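Local coordinates for protein inorganic pyrophosphatase (Shewanella sp. AS-11, PDB 6LL8) that probably hydrolyses diphosphate to two phosphates, as a manganese-dependent, cold-adapted inorganic pyrophosphatase, at residues I71-E76 / I92-K97; D13-C18 / G115-V120; T193-L198 / A231-D236; V213-L218 / L250-D255; A37-L42 / T62-E67. All coordinates share one frame; numbering follows the deposited sequence.

Interaction 1 (I71-E76 / I92-K97); sequences IVDHSE and IVDHHK. With MG (magnesium ion), chain D; MG (magnesium ion), chain C; 2PN (imidodiphosphoric acid), chain I.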
# COMPACT_ATOMS: atom_id res chain seq x y z
N ILE A 71 -7.26 -12.29 0.46
CA ILE A 71 -6.56 -11.13 -0.11
C ILE A 71 -6.64 -9.98 0.89
O ILE A 71 -7.70 -9.69 1.42
CB ILE A 71 -7.18 -10.74 -1.45
CG1 ILE A 71 -7.06 -11.86 -2.49
CG2 ILE A 71 -6.65 -9.41 -1.97
CD1 ILE A 71 -5.71 -12.07 -3.06
N VAL A 72 -5.54 -9.26 1.05
CA VAL A 72 -5.45 -8.06 1.91
C VAL A 72 -5.00 -6.88 1.05
O VAL A 72 -4.03 -6.99 0.31
CB VAL A 72 -4.46 -8.32 3.06
CG1 VAL A 72 -4.35 -7.13 3.99
CG2 VAL A 72 -4.83 -9.56 3.84
N ASP A 73 -5.66 -5.75 1.24
CA ASP A 73 -5.10 -4.43 0.86
C ASP A 73 -5.05 -4.21 -0.66
O ASP A 73 -4.32 -3.31 -1.09
CB ASP A 73 -3.75 -4.22 1.52
CG ASP A 73 -3.14 -2.86 1.50
OD1 ASP A 73 -3.86 -1.84 1.73
OD2 ASP A 73 -1.91 -2.82 1.33
N HIS A 74 -5.86 -4.91 -1.43
CA HIS A 74 -6.13 -4.60 -2.85
C HIS A 74 -7.27 -5.47 -3.35
O HIS A 74 -7.61 -6.45 -2.68
CB HIS A 74 -4.88 -4.82 -3.71
CG HIS A 74 -4.59 -6.24 -3.97
ND1 HIS A 74 -4.98 -6.86 -5.15
CD2 HIS A 74 -3.95 -7.14 -3.20
CE1 HIS A 74 -4.57 -8.13 -5.03
NE2 HIS A 74 -3.92 -8.35 -3.89
N SER A 75 -7.74 -5.20 -4.56
CA SER A 75 -8.63 -6.14 -5.25
C SER A 75 -8.35 -6.18 -6.75
O SER A 75 -9.30 -6.25 -7.55
CB SER A 75 -10.08 -5.90 -4.93
OG SER A 75 -10.50 -4.58 -5.28
N GLU A 76 -7.07 -6.20 -7.11
CA GLU A 76 -6.61 -6.06 -8.50
C GLU A 76 -5.90 -7.30 -9.01
O GLU A 76 -5.00 -7.82 -8.34
CB GLU A 76 -5.59 -4.92 -8.61
CG GLU A 76 -6.08 -3.57 -8.14
CD GLU A 76 -7.17 -2.92 -8.96
OE1 GLU A 76 -7.23 -3.14 -10.17
OE2 GLU A 76 -7.96 -2.20 -8.36
N ILE A 92 -11.61 -10.98 0.90
CA ILE A 92 -10.86 -9.75 0.63
C ILE A 92 -11.12 -8.84 1.81
O ILE A 92 -12.29 -8.58 2.14
CB ILE A 92 -11.28 -9.05 -0.67
CG1 ILE A 92 -11.14 -10.00 -1.87
CG2 ILE A 92 -10.48 -7.77 -0.86
CD1 ILE A 92 -11.70 -9.44 -3.15
N VAL A 93 -10.07 -8.30 2.40
CA VAL A 93 -10.17 -7.19 3.38
C VAL A 93 -9.37 -6.04 2.82
O VAL A 93 -8.18 -6.21 2.50
CB VAL A 93 -9.74 -7.61 4.80
CG1 VAL A 93 -8.34 -8.18 4.88
CG2 VAL A 93 -9.92 -6.44 5.74
N ASP A 94 -9.99 -4.87 2.66
CA ASP A 94 -9.34 -3.81 1.88
C ASP A 94 -10.01 -2.48 2.11
O ASP A 94 -11.06 -2.38 2.75
CB ASP A 94 -9.34 -4.19 0.39
CG ASP A 94 -8.47 -3.32 -0.49
OD1 ASP A 94 -7.49 -2.73 0.05
OD2 ASP A 94 -8.75 -3.24 -1.69
N HIS A 95 -9.42 -1.46 1.51
CA HIS A 95 -9.86 -0.05 1.57
C HIS A 95 -9.55 0.67 0.25
O HIS A 95 -9.43 1.89 0.24
CB HIS A 95 -9.24 0.65 2.78
CG HIS A 95 -7.74 0.78 2.78
ND1 HIS A 95 -7.14 1.94 3.21
CD2 HIS A 95 -6.73 -0.08 2.51
CE1 HIS A 95 -5.82 1.75 3.18
NE2 HIS A 95 -5.52 0.54 2.77
N HIS A 96 -9.44 -0.07 -0.84
CA HIS A 96 -9.24 0.47 -2.19
C HIS A 96 -10.53 0.41 -3.01
O HIS A 96 -11.51 -0.23 -2.60
CB HIS A 96 -8.14 -0.30 -2.94
CG HIS A 96 -6.77 -0.04 -2.40
ND1 HIS A 96 -6.23 -0.73 -1.32
CD2 HIS A 96 -5.80 0.84 -2.79
CE1 HIS A 96 -5.01 -0.26 -1.08
NE2 HIS A 96 -4.72 0.69 -1.97
N LYS A 97 -10.49 1.04 -4.17
CA LYS A 97 -11.51 0.83 -5.20
C LYS A 97 -11.69 -0.65 -5.47
O LYS A 97 -10.80 -1.47 -5.20
CB LYS A 97 -11.06 1.55 -6.47
CG LYS A 97 -9.92 0.89 -7.23
CD LYS A 97 -9.46 1.77 -8.39
CE LYS A 97 -8.28 1.23 -9.15
NZ LYS A 97 -8.58 -0.02 -9.88
MG MG D . -3.34 -0.03 2.76
MG MG C . -0.72 -1.28 0.86
P1 2PN I . -2.03 1.48 0.29
O1 2PN I . -1.59 0.11 -0.23
O2 2PN I . -0.90 2.27 0.89
O3 2PN I . -3.21 1.35 1.24
N1 2PN I . -2.59 2.32 -1.01
P2 2PN I . -2.05 3.62 -1.88
O4 2PN I . -2.08 3.15 -3.33
O5 2PN I . -0.64 3.94 -1.43
O6 2PN I . -3.02 4.75 -1.63
O HOH W 1 -11.13 -3.39 -2.94
O HOH W 2 -8.11 -2.39 -5.66
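Asp-73 OD1 is gripped by a magnesium ion 2.1 Å away, which His-95 NE2 also binds, and is hydrogen-bonded to Ser-117 OG. The contact is a worked example of how a parallel sheet presents a metal site: neighbouring strands 68-72 and 88-94 carry, at their C-terminal ends, Asp-73 and the Asp-His-His sequence that names the DHH family. The carboxylate of Asp-73 lies alongside the His-95 ring, the planes only 18° apart; its OD2, hydrogen-bonded to Ser-16 OG, reaches a second magnesium ion at 2.0 Å, so one side chain bridges two ions. His-95 ND1 is hydrogen-bonded to Val-114 O, which holds the ring with NE2 on the metal. Imidodiphosphoric acid joins both ions, O3 on the first and O1 on the second, while its N1 donates to His-96 NE2 over 2.8 Å. His-96 ND1 donates in its own ring plane to the syn lone pair of Asp-94 OD1, 2.7 Å away and almost straight (179°). That oxygen also accepts from His-95 N, making Asp-94 a second-shell residue that orients its two neighbours. An alanine at Asp-94 would probably leave His-96 ND1 without its acceptor and the ring less firmly turned toward the ligand. Val-93 N donates to Ile-71 O and Asp-73 N to Val-93 O. At the far end, Glu-76 and Lys-97 cross at about a right angle in a salt bridge, Lys-97 NZ meeting Glu-76 OE2 at 2.7 Å from above the carboxylate plane.

Interaction 2 (D13-C18 / G115-V120); sequences DSDSIC and GCSNTV. Unlike the reference sequence in segment 115-120: Ser-117 (reference Arg). With MG (magnesium ion), chain F; MG (magnesium ion), chain C; MG (magnesium ion), chain D; 2PN (imidodiphosphoric acid), chain I.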
# COMPACT_ATOMS: atom_id res chain seq x y z
N ASP A 13 3.59 -3.42 1.30
CA ASP A 13 3.87 -2.38 2.29
C ASP A 13 3.49 -2.87 3.67
O ASP A 13 3.08 -4.03 3.86
CB ASP A 13 3.20 -1.10 1.88
CG ASP A 13 1.70 -1.23 1.66
OD1 ASP A 13 1.09 -2.25 2.06
OD2 ASP A 13 1.09 -0.30 1.07
N SER A 14 3.61 -2.01 4.66
CA SER A 14 3.36 -2.40 6.04
C SER A 14 1.92 -2.88 6.21
O SER A 14 1.69 -3.83 6.98
CB SER A 14 3.72 -1.30 7.00
OG SER A 14 5.09 -1.02 6.91
N ASP A 15 0.95 -2.22 5.62
CA ASP A 15 -0.43 -2.68 5.76
C ASP A 15 -0.59 -4.09 5.24
O ASP A 15 -1.20 -4.94 5.90
CB ASP A 15 -1.35 -1.71 5.02
CG ASP A 15 -2.83 -1.79 5.27
OD1 ASP A 15 -3.21 -2.32 6.35
OD2 ASP A 15 -3.61 -1.28 4.44
N SER A 16 -0.03 -4.38 4.08
CA SER A 16 -0.12 -5.72 3.49
C SER A 16 0.59 -6.76 4.35
O SER A 16 0.12 -7.91 4.42
CB SER A 16 0.44 -5.73 2.08
OG SER A 16 -0.50 -5.29 1.11
N ILE A 17 1.74 -6.45 4.91
CA ILE A 17 2.52 -7.42 5.72
C ILE A 17 1.86 -7.58 7.07
O ILE A 17 1.57 -8.70 7.54
CB ILE A 17 3.98 -6.99 5.83
CG1 ILE A 17 4.65 -7.00 4.46
CG2 ILE A 17 4.71 -7.83 6.85
CD1 ILE A 17 4.75 -8.35 3.77
N CYS A 18 1.66 -6.47 7.77
CA CYS A 18 1.12 -6.50 9.13
C CYS A 18 -0.30 -7.02 9.11
O CYS A 18 -0.71 -7.73 10.03
CB CYS A 18 1.22 -5.13 9.79
SG CYS A 18 2.94 -4.57 9.96
N GLY A 115 -8.87 4.60 6.23
CA GLY A 115 -7.45 4.89 6.04
C GLY A 115 -6.52 3.71 5.95
O GLY A 115 -5.43 3.89 5.44
N CYS A 116 -6.91 2.54 6.42
CA CYS A 116 -5.96 1.41 6.49
C CYS A 116 -6.71 0.09 6.50
O CYS A 116 -7.72 -0.03 7.20
CB CYS A 116 -5.09 1.58 7.72
SG CYS A 116 -3.80 0.34 7.86
N SER A 117 -6.18 -0.93 5.81
CA SER A 117 -6.80 -2.25 5.89
C SER A 117 -6.82 -2.75 7.33
O SER A 117 -7.75 -3.46 7.73
CB SER A 117 -6.07 -3.27 5.05
OG SER A 117 -6.05 -2.95 3.67
N ASN A 118 -5.80 -2.44 8.11
CA ASN A 118 -5.72 -2.92 9.51
C ASN A 118 -6.81 -2.29 10.37
O ASN A 118 -7.15 -2.92 11.39
CB ASN A 118 -4.32 -2.74 10.10
CG ASN A 118 -3.39 -3.88 9.74
OD1 ASN A 118 -3.38 -4.88 10.46
ND2 ASN A 118 -2.68 -3.80 8.62
N THR A 119 -7.36 -1.15 10.00
CA THR A 119 -8.55 -0.60 10.70
C THR A 119 -9.71 -1.57 10.53
O THR A 119 -10.47 -1.84 11.49
CB THR A 119 -8.85 0.80 10.21
OG1 THR A 119 -7.70 1.59 10.50
CG2 THR A 119 -10.09 1.39 10.84
N VAL A 120 -9.88 -2.09 9.32
CA VAL A 120 -10.95 -3.06 9.04
C VAL A 120 -10.64 -4.38 9.75
O VAL A 120 -11.54 -5.02 10.31
CB VAL A 120 -11.14 -3.25 7.54
CG1 VAL A 120 -12.37 -4.13 7.29
CG2 VAL A 120 -11.27 -1.93 6.81
MG MG F . 0.16 1.29 2.65
MG MG C . -0.72 -1.28 0.86
MG MG D . -3.34 -0.03 2.76
P1 2PN I . -2.03 1.48 0.29
O1 2PN I . -1.59 0.11 -0.23
O2 2PN I . -0.90 2.27 0.89
O3 2PN I . -3.21 1.35 1.24
N1 2PN I . -2.59 2.32 -1.01
P2 2PN I . -2.05 3.62 -1.88
O4 2PN I . -2.08 3.15 -3.33
O5 2PN I . -0.64 3.94 -1.43
O6 2PN I . -3.02 4.75 -1.63
O HOH W 3 1.47 0.54 4.53
O HOH W 4 1.55 3.13 2.06
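Asp-15 OD2 accepts from Ser-117 N on its syn lone pair, at 2.9 Å and 155°, while binding a magnesium ion 2.1 Å away. The other oxygen, Asp-15 OD1, is met nearly along its C-O axis by Asn-118 ND2 at 2.8 Å, with the amide and carboxylate planes turned 50° apart as the two side chains slide past each other in opposite directions. Weaker bonds add to the grip: Asn-118 N donates to the same OD1, and ND2 also reaches the backbone O of Asp-15. The carboxylate can reach these donors because its CG stands anti to the backbone N (chi1 -167°), which carries it off its own helix toward the start of the other. An alanine at Asn-118 would probably deprive Asp-15 OD1 of its shortest hydrogen bond and leave the metal-binding carboxylate freer to turn. The amide's other end, Asn-118 OD1, is buried and has no polar partner in the model. Further out, Cys-116 SG lies 3.1 Å from Asp-15 OD1 and caps the helix 117-128 weakly through Asn-118 N, while Cys-18 CB rests 4.3 Å from Asn-118 ND2. Helix 134-147 packs behind, with Met-140 and Ala-143 against Asn-118. Helix 14-29 has its own N-cap, Asp-13, whose OD1 accepts from Ser-16 N at 3.1 Å and whose OD2 bridges two more magnesium ions. Two helix N-termini thus converge on a cluster of magnesium ions, three of them bound by Asp-13 and Asp-15, that holds imidodiphosphoric acid in the active site of a type II pyrophosphatase.

Interaction 3 (T193-L198 / A231-D236); sequences TPARDL and ADLEAD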
# COMPACT_ATOMS: atom_id res chain seq x y z
N THR A 193 20.83 4.52 -2.30
CA THR A 193 19.91 3.50 -2.86
C THR A 193 19.83 3.68 -4.37
O THR A 193 19.56 4.79 -4.84
CB THR A 193 18.53 3.63 -2.22
OG1 THR A 193 18.71 3.56 -0.82
CG2 THR A 193 17.58 2.55 -2.68
N PRO A 194 20.00 2.60 -5.16
CA PRO A 194 19.88 2.71 -6.61
C PRO A 194 18.52 3.26 -7.04
O PRO A 194 17.48 2.93 -6.42
CB PRO A 194 20.11 1.26 -7.08
CG PRO A 194 20.94 0.61 -6.02
CD PRO A 194 20.44 1.25 -4.74
N ALA A 195 18.48 4.00 -8.12
CA ALA A 195 17.24 4.58 -8.65
C ALA A 195 16.17 3.50 -8.79
O ALA A 195 15.02 3.74 -8.39
CB ALA A 195 17.50 5.31 -9.94
N ARG A 196 16.47 2.36 -9.39
CA ARG A 196 15.42 1.36 -9.65
C ARG A 196 14.83 0.87 -8.33
O ARG A 196 13.62 0.61 -8.26
CB ARG A 196 15.94 0.21 -10.52
CG ARG A 196 14.95 -0.93 -10.72
CD ARG A 196 13.64 -0.53 -11.39
NE ARG A 196 13.79 0.12 -12.68
CZ ARG A 196 13.78 -0.50 -13.85
NH1 ARG A 196 13.61 -1.79 -13.93
NH2 ARG A 196 13.90 0.19 -14.97
N ASP A 197 15.66 0.71 -7.30
CA ASP A 197 15.16 0.23 -6.00
C ASP A 197 14.21 1.26 -5.41
O ASP A 197 13.22 0.87 -4.78
CB ASP A 197 16.31 -0.11 -5.06
CG ASP A 197 17.15 -1.32 -5.45
OD1 ASP A 197 16.68 -2.14 -6.25
OD2 ASP A 197 18.22 -1.47 -4.86
N LEU A 198 14.46 2.56 -5.62
CA LEU A 198 13.52 3.59 -5.14
C LEU A 198 12.25 3.58 -5.98
O LEU A 198 11.14 3.64 -5.41
CB LEU A 198 14.20 4.95 -5.17
CG LEU A 198 15.35 5.15 -4.20
CD1 LEU A 198 15.99 6.50 -4.44
CD2 LEU A 198 14.90 5.02 -2.75
N ALA A 231 17.11 13.31 -11.77
CA ALA A 231 17.32 12.98 -13.19
C ALA A 231 17.48 11.47 -13.36
O ALA A 231 17.00 10.92 -14.38
CB ALA A 231 18.50 13.76 -13.73
N ASP A 232 18.15 10.80 -12.44
CA ASP A 232 18.32 9.32 -12.47
C ASP A 232 16.96 8.64 -12.32
O ASP A 232 16.70 7.65 -13.00
CB ASP A 232 19.31 8.84 -11.40
CG ASP A 232 20.77 9.26 -11.63
OD1 ASP A 232 21.06 9.64 -12.75
OD2 ASP A 232 21.54 9.17 -10.68
N LEU A 233 16.08 9.17 -11.48
CA LEU A 233 14.72 8.61 -11.35
C LEU A 233 13.96 8.78 -12.66
O LEU A 233 13.25 7.86 -13.08
CB LEU A 233 13.97 9.26 -10.20
CG LEU A 233 14.54 9.04 -8.80
CD1 LEU A 233 13.82 9.91 -7.80
CD2 LEU A 233 14.45 7.59 -8.39
N GLU A 234 14.08 9.95 -13.28
CA GLU A 234 13.38 10.23 -14.55
C GLU A 234 13.86 9.27 -15.63
O GLU A 234 13.05 8.74 -16.42
CB GLU A 234 13.57 11.69 -14.94
CG GLU A 234 12.87 12.64 -13.99
CD GLU A 234 13.09 14.08 -14.35
OE1 GLU A 234 14.28 14.52 -14.38
OE2 GLU A 234 12.08 14.77 -14.59
N ALA A 235 15.17 9.04 -15.71
CA ALA A 235 15.72 8.11 -16.72
C ALA A 235 15.20 6.72 -16.41
O ALA A 235 14.87 5.95 -17.33
CB ALA A 235 17.23 8.14 -16.71
N ASP A 236 15.13 6.37 -15.13
CA ASP A 236 14.73 5.00 -14.77
C ASP A 236 13.25 4.72 -15.06
O ASP A 236 12.93 3.61 -15.52
CB ASP A 236 15.07 4.69 -13.33
CG ASP A 236 15.00 3.19 -13.09
OD1 ASP A 236 15.82 2.43 -13.72
OD2 ASP A 236 14.07 2.78 -12.39
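Arg-196 wraps round the carboxylate of Asp-236, its CB beginning 3.7 Å from Asp-236 OD2. CG stands anti to the backbone N (chi1 174°); the bend at chi2 then brings Arg-196 CD to 3.5 Å from Asp-236 OD2, and a second bend at chi3 sets NE. Arg-196 NE makes the principal bond, a salt bridge of 2.7 Å to Asp-236 OD2 that is almost straight (169°), lies in the guanidinium plane and uses the syn lone pair. The two flat groups are nevertheless turned 51° apart, which leaves Arg-196 NH2 with only a weak bond to Asp-236 OD1, at 3.2 Å. NH1 turns to a further acid, Glu-243, so two carboxylates of one helix share the guanidinium. Beside this polar pair lies a small apolar patch, in which Leu-233 CD2 sits 4.1 Å from Ala-195 CB and 4.2 Å from Leu-198 CB. Ala-195 CB also lies against the Asp-232 carbonyl, 3.9 Å from Asp-232 O. The result is a short helix, 195-199, laid through the small side chain of Ala-195 against helix 230-243, the connecting helix of a beta-alpha-beta unit in the DHHA2 domain, with a partly exposed salt bridge beside it.

Interaction 4 (V213-L218 / L250-D255); sequences VGIGQL and LLLLTD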
# COMPACT_ATOMS: atom_id res chain seq x y z
N VAL A 213 -0.72 1.18 -16.40
CA VAL A 213 -0.17 2.39 -15.77
C VAL A 213 0.57 1.98 -14.49
O VAL A 213 -0.04 1.42 -13.58
CB VAL A 213 -1.31 3.36 -15.46
CG1 VAL A 213 -0.81 4.56 -14.69
CG2 VAL A 213 -2.04 3.75 -16.72
N GLY A 214 1.85 2.27 -14.42
CA GLY A 214 2.62 2.04 -13.22
C GLY A 214 2.73 3.31 -12.40
O GLY A 214 3.01 4.37 -12.97
N ILE A 215 2.52 3.21 -11.10
CA ILE A 215 2.62 4.39 -10.21
C ILE A 215 3.46 4.00 -9.00
O ILE A 215 3.04 3.12 -8.22
CB ILE A 215 1.24 4.89 -9.76
CG1 ILE A 215 0.29 5.05 -10.94
CG2 ILE A 215 1.41 6.15 -8.95
CD1 ILE A 215 -1.10 5.53 -10.58
N GLY A 216 4.58 4.67 -8.82
CA GLY A 216 5.37 4.56 -7.60
C GLY A 216 5.14 5.74 -6.70
O GLY A 216 4.63 6.79 -7.12
N GLN A 217 5.52 5.57 -5.45
CA GLN A 217 5.45 6.65 -4.46
C GLN A 217 6.62 6.54 -3.51
O GLN A 217 6.97 5.43 -3.10
CB GLN A 217 4.12 6.62 -3.72
CG GLN A 217 3.98 7.79 -2.74
CD GLN A 217 2.60 7.98 -2.19
OE1 GLN A 217 1.87 7.01 -2.00
NE2 GLN A 217 2.19 9.22 -1.97
N LEU A 218 7.19 7.68 -3.17
CA LEU A 218 8.24 7.79 -2.14
C LEU A 218 7.82 8.90 -1.18
O LEU A 218 7.99 10.09 -1.48
CB LEU A 218 9.59 8.08 -2.77
CG LEU A 218 10.12 6.95 -3.63
CD1 LEU A 218 11.20 7.45 -4.58
CD2 LEU A 218 10.63 5.80 -2.77
N LEU A 250 4.37 6.78 -13.56
CA LEU A 250 4.31 7.99 -12.72
C LEU A 250 5.05 7.68 -11.44
O LEU A 250 4.92 6.58 -10.89
CB LEU A 250 2.84 8.32 -12.39
CG LEU A 250 1.86 8.27 -13.56
CD1 LEU A 250 0.47 8.59 -13.03
CD2 LEU A 250 2.28 9.15 -14.72
N LEU A 251 5.80 8.65 -10.95
CA LEU A 251 6.47 8.51 -9.63
C LEU A 251 6.13 9.72 -8.80
O LEU A 251 6.48 10.84 -9.16
CB LEU A 251 7.98 8.33 -9.79
CG LEU A 251 8.77 8.20 -8.49
CD1 LEU A 251 8.34 6.98 -7.70
CD2 LEU A 251 10.26 8.15 -8.77
N LEU A 252 5.48 9.48 -7.68
CA LEU A 252 5.13 10.52 -6.70
C LEU A 252 6.25 10.68 -5.70
O LEU A 252 6.61 9.72 -5.00
CB LEU A 252 3.86 10.10 -5.95
CG LEU A 252 2.59 10.01 -6.78
CD1 LEU A 252 1.62 9.04 -6.12
CD2 LEU A 252 1.95 11.39 -6.92
N LEU A 253 6.80 11.87 -5.64
CA LEU A 253 7.78 12.24 -4.59
C LEU A 253 6.96 13.07 -3.58
O LEU A 253 6.57 14.21 -3.87
CB LEU A 253 8.93 13.05 -5.19
CG LEU A 253 9.63 12.42 -6.38
CD1 LEU A 253 10.76 13.34 -6.85
CD2 LEU A 253 10.18 11.04 -6.04
N THR A 254 6.62 12.46 -2.47
CA THR A 254 5.60 12.97 -1.55
C THR A 254 6.27 13.49 -0.29
O THR A 254 6.93 12.75 0.41
CB THR A 254 4.58 11.90 -1.23
OG1 THR A 254 3.96 11.48 -2.45
CG2 THR A 254 3.56 12.38 -0.23
N ASP A 255 6.08 14.78 -0.01
CA ASP A 255 6.61 15.44 1.19
C ASP A 255 5.49 15.45 2.22
O ASP A 255 4.47 16.13 2.02
CB ASP A 255 7.08 16.83 0.80
CG ASP A 255 7.76 17.58 1.91
OD1 ASP A 255 7.21 17.56 3.02
OD2 ASP A 255 8.89 18.14 1.66
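Leu-251 CD1 presses against the backbone of Gly-216, 3.6 Å from its carbonyl carbon, at a closely packed point between strands 211-220 and 248-255, the parallel pair of a beta-alpha-beta unit with helix 230-243 in the mixed sheet of the DHHA2 domain. A side chain on Gly-216 would have no place there, since even a CB would collide with that methyl; chi2 of 62° turns CD1 of Leu-251 onto the glycine. The backbone bonds alternate between the strands, with Gly-216 N giving to Leu-250 O at 2.8 Å and Leu-252 N returning to Gly-216 O at 2.9 Å. The side-chain pairs fit more loosely. On the face shared with Leu-251, Leu-218 CD1 is 4.0 Å from Leu-253 CD2; on the other, Ile-215 CG1 lies 4.1 Å from Leu-250 CD1, the two chains side by side beneath helix 294-307. Toward the C-terminal ends of the strands this second face turns polar. The extended Gln-217 carries NE2 to Thr-254 OG1, 2.9 Å away, in its amide plane and straight at 178°. Thr-254 OG1 is also bonded to Ser-261 OG, and Gln-217 NE2 to Leu-292 O. Hydrocarbon packing therefore gives way to polar bonds that fix the amide of Gln-217, which touches the bound imidodiphosphoric acid.

Interaction 5 (A37-L42 / T62-E67); sequences ARLGEL and TSYAGE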
# COMPACT_ATOMS: atom_id res chain seq x y z
N ALA A 37 1.37 -14.74 4.41
CA ALA A 37 2.37 -14.82 3.35
C ALA A 37 2.64 -13.44 2.77
O ALA A 37 1.91 -12.47 3.05
CB ALA A 37 1.96 -15.81 2.29
N ARG A 38 3.66 -13.38 1.94
CA ARG A 38 4.06 -12.16 1.25
C ARG A 38 4.52 -12.49 -0.18
O ARG A 38 5.10 -13.55 -0.40
CB ARG A 38 5.14 -11.39 1.98
CG ARG A 38 6.45 -12.14 2.15
CD ARG A 38 7.40 -11.42 3.08
NE ARG A 38 8.52 -12.26 3.45
CZ ARG A 38 9.70 -12.31 2.86
NH1 ARG A 38 10.01 -11.53 1.85
NH2 ARG A 38 10.61 -13.14 3.35
N LEU A 39 4.32 -11.54 -1.07
CA LEU A 39 4.68 -11.66 -2.50
C LEU A 39 6.00 -10.98 -2.83
O LEU A 39 6.37 -10.98 -3.99
CB LEU A 39 3.59 -11.05 -3.34
CG LEU A 39 2.30 -11.85 -3.43
CD1 LEU A 39 1.15 -11.06 -4.06
CD2 LEU A 39 2.53 -13.13 -4.20
N GLY A 40 6.68 -10.40 -1.86
CA GLY A 40 7.94 -9.70 -2.11
C GLY A 40 8.68 -9.50 -0.82
O GLY A 40 8.22 -9.89 0.25
N GLU A 41 9.83 -8.87 -0.95
CA GLU A 41 10.67 -8.46 0.18
C GLU A 41 10.01 -7.32 0.94
O GLU A 41 9.10 -6.65 0.45
CB GLU A 41 12.06 -8.04 -0.31
CG GLU A 41 12.78 -9.17 -1.04
CD GLU A 41 13.18 -10.51 -0.39
OE1 GLU A 41 12.82 -10.88 0.78
OE2 GLU A 41 13.87 -11.26 -1.11
N LEU A 42 10.44 -7.17 2.17
CA LEU A 42 9.97 -6.06 3.01
C LEU A 42 10.70 -4.77 2.70
O LEU A 42 11.90 -4.76 2.42
CB LEU A 42 10.14 -6.42 4.48
CG LEU A 42 8.92 -7.06 5.11
CD1 LEU A 42 8.59 -8.37 4.42
CD2 LEU A 42 9.18 -7.24 6.60
N THR A 62 4.91 -17.24 -3.92
CA THR A 62 4.44 -16.56 -5.15
C THR A 62 3.40 -17.38 -5.92
O THR A 62 2.70 -16.76 -6.75
CB THR A 62 5.61 -16.12 -6.01
OG1 THR A 62 6.42 -17.24 -6.31
CG2 THR A 62 6.42 -15.06 -5.31
N SER A 63 3.31 -18.68 -5.72
CA SER A 63 2.32 -19.49 -6.45
C SER A 63 1.27 -20.00 -5.48
O SER A 63 1.58 -20.56 -4.42
CB SER A 63 2.92 -20.58 -7.24
OG SER A 63 1.93 -21.53 -7.56
N TYR A 64 0.03 -19.78 -5.88
CA TYR A 64 -1.12 -20.09 -5.02
C TYR A 64 -2.16 -20.93 -5.75
O TYR A 64 -3.24 -21.18 -5.20
CB TYR A 64 -1.79 -18.81 -4.52
CG TYR A 64 -0.90 -18.04 -3.59
CD1 TYR A 64 0.10 -17.24 -4.11
CD2 TYR A 64 -1.01 -18.14 -2.22
CE1 TYR A 64 0.95 -16.54 -3.29
CE2 TYR A 64 -0.16 -17.43 -1.38
CZ TYR A 64 0.81 -16.62 -1.91
OH TYR A 64 1.66 -15.93 -1.09
N ALA A 65 -1.85 -21.47 -6.93
CA ALA A 65 -2.82 -22.34 -7.61
C ALA A 65 -3.24 -23.47 -6.66
O ALA A 65 -2.37 -24.08 -6.00
CB ALA A 65 -2.24 -22.93 -8.85
N GLY A 66 -4.53 -23.77 -6.61
CA GLY A 66 -5.06 -24.85 -5.78
C GLY A 66 -5.26 -24.47 -4.32
O GLY A 66 -5.76 -25.30 -3.56
N GLU A 67 -4.83 -23.29 -3.92
CA GLU A 67 -4.93 -22.83 -2.53
C GLU A 67 -6.19 -22.00 -2.33
O GLU A 67 -6.77 -21.51 -3.31
CB GLU A 67 -3.72 -21.98 -2.16
CG GLU A 67 -2.38 -22.66 -2.36
CD GLU A 67 -2.10 -23.85 -1.46
OE1 GLU A 67 -2.81 -24.08 -0.48
OE2 GLU A 67 -1.11 -24.54 -1.73
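Tyr-64 meets two side chains from strand 34-38 and the loop after it, each from a different direction. Ala-37 CB lies near the ring plane at its edge and comes within 3.4 Å of Tyr-64 OH. Leu-39, by contrast, crosses obliquely, bringing CD2 to 3.9 Å from Tyr-64 CE1. The same methyl of Leu-39, CD2, is 4.0 Å from Thr-62 CA, so it fills the angle between the tyrosine and the backbone leading to it. No hydrogen bond joins the two segments; the hydroxyl donates instead to Lys-61 O, and the Lys-61 ammonium makes a cation-pi contact with the ring. Each segment also has bonds of its own. Tyr-64 opens a type II beta turn closed by Glu-67 N to Tyr-64 O at 2.9 Å, while Arg-38 NH1 donates to Gly-40 O at 2.9 Å and forms a salt bridge with Glu-41 OE1 at 3.1 Å; Arg-38 NE goes to Pro-58 O. In the fold, Leu-39 and Tyr-64 both rest on Val-7 of the adjacent strand 4-7. Strand 34-38 runs between strand 4-7 and the outermost strand 59-60 of the parallel sheet in the DHH domain, and Arg-38 touches Ile-17 of helix 14-29.

How the interactions relate
Interactions 1 and 2 are both buried and share the metal site: Asp-73 OD1 and Asp-15 OD2 meet at 2.8 Å across a common magnesium ion, so metal coordination is added to sheet bonding in interaction 1 and to helix N-terminal donors in interaction 2. Interaction 5, nested like interaction 1 within the loop closed by interaction 2, belongs to the same parallel sheet as interaction 1 but lies near its margin, is partly exposed and relies on apolar contact; Ile-17 links it to interaction 2. Interactions 3 and 4 belong to the DHHA2 domain and share helix 230-243's beta-alpha-beta unit, Leu-233 touching Leu-251 and Leu-253. There the sheet is core, while the helix pair, partly exposed, adds a salt bridge.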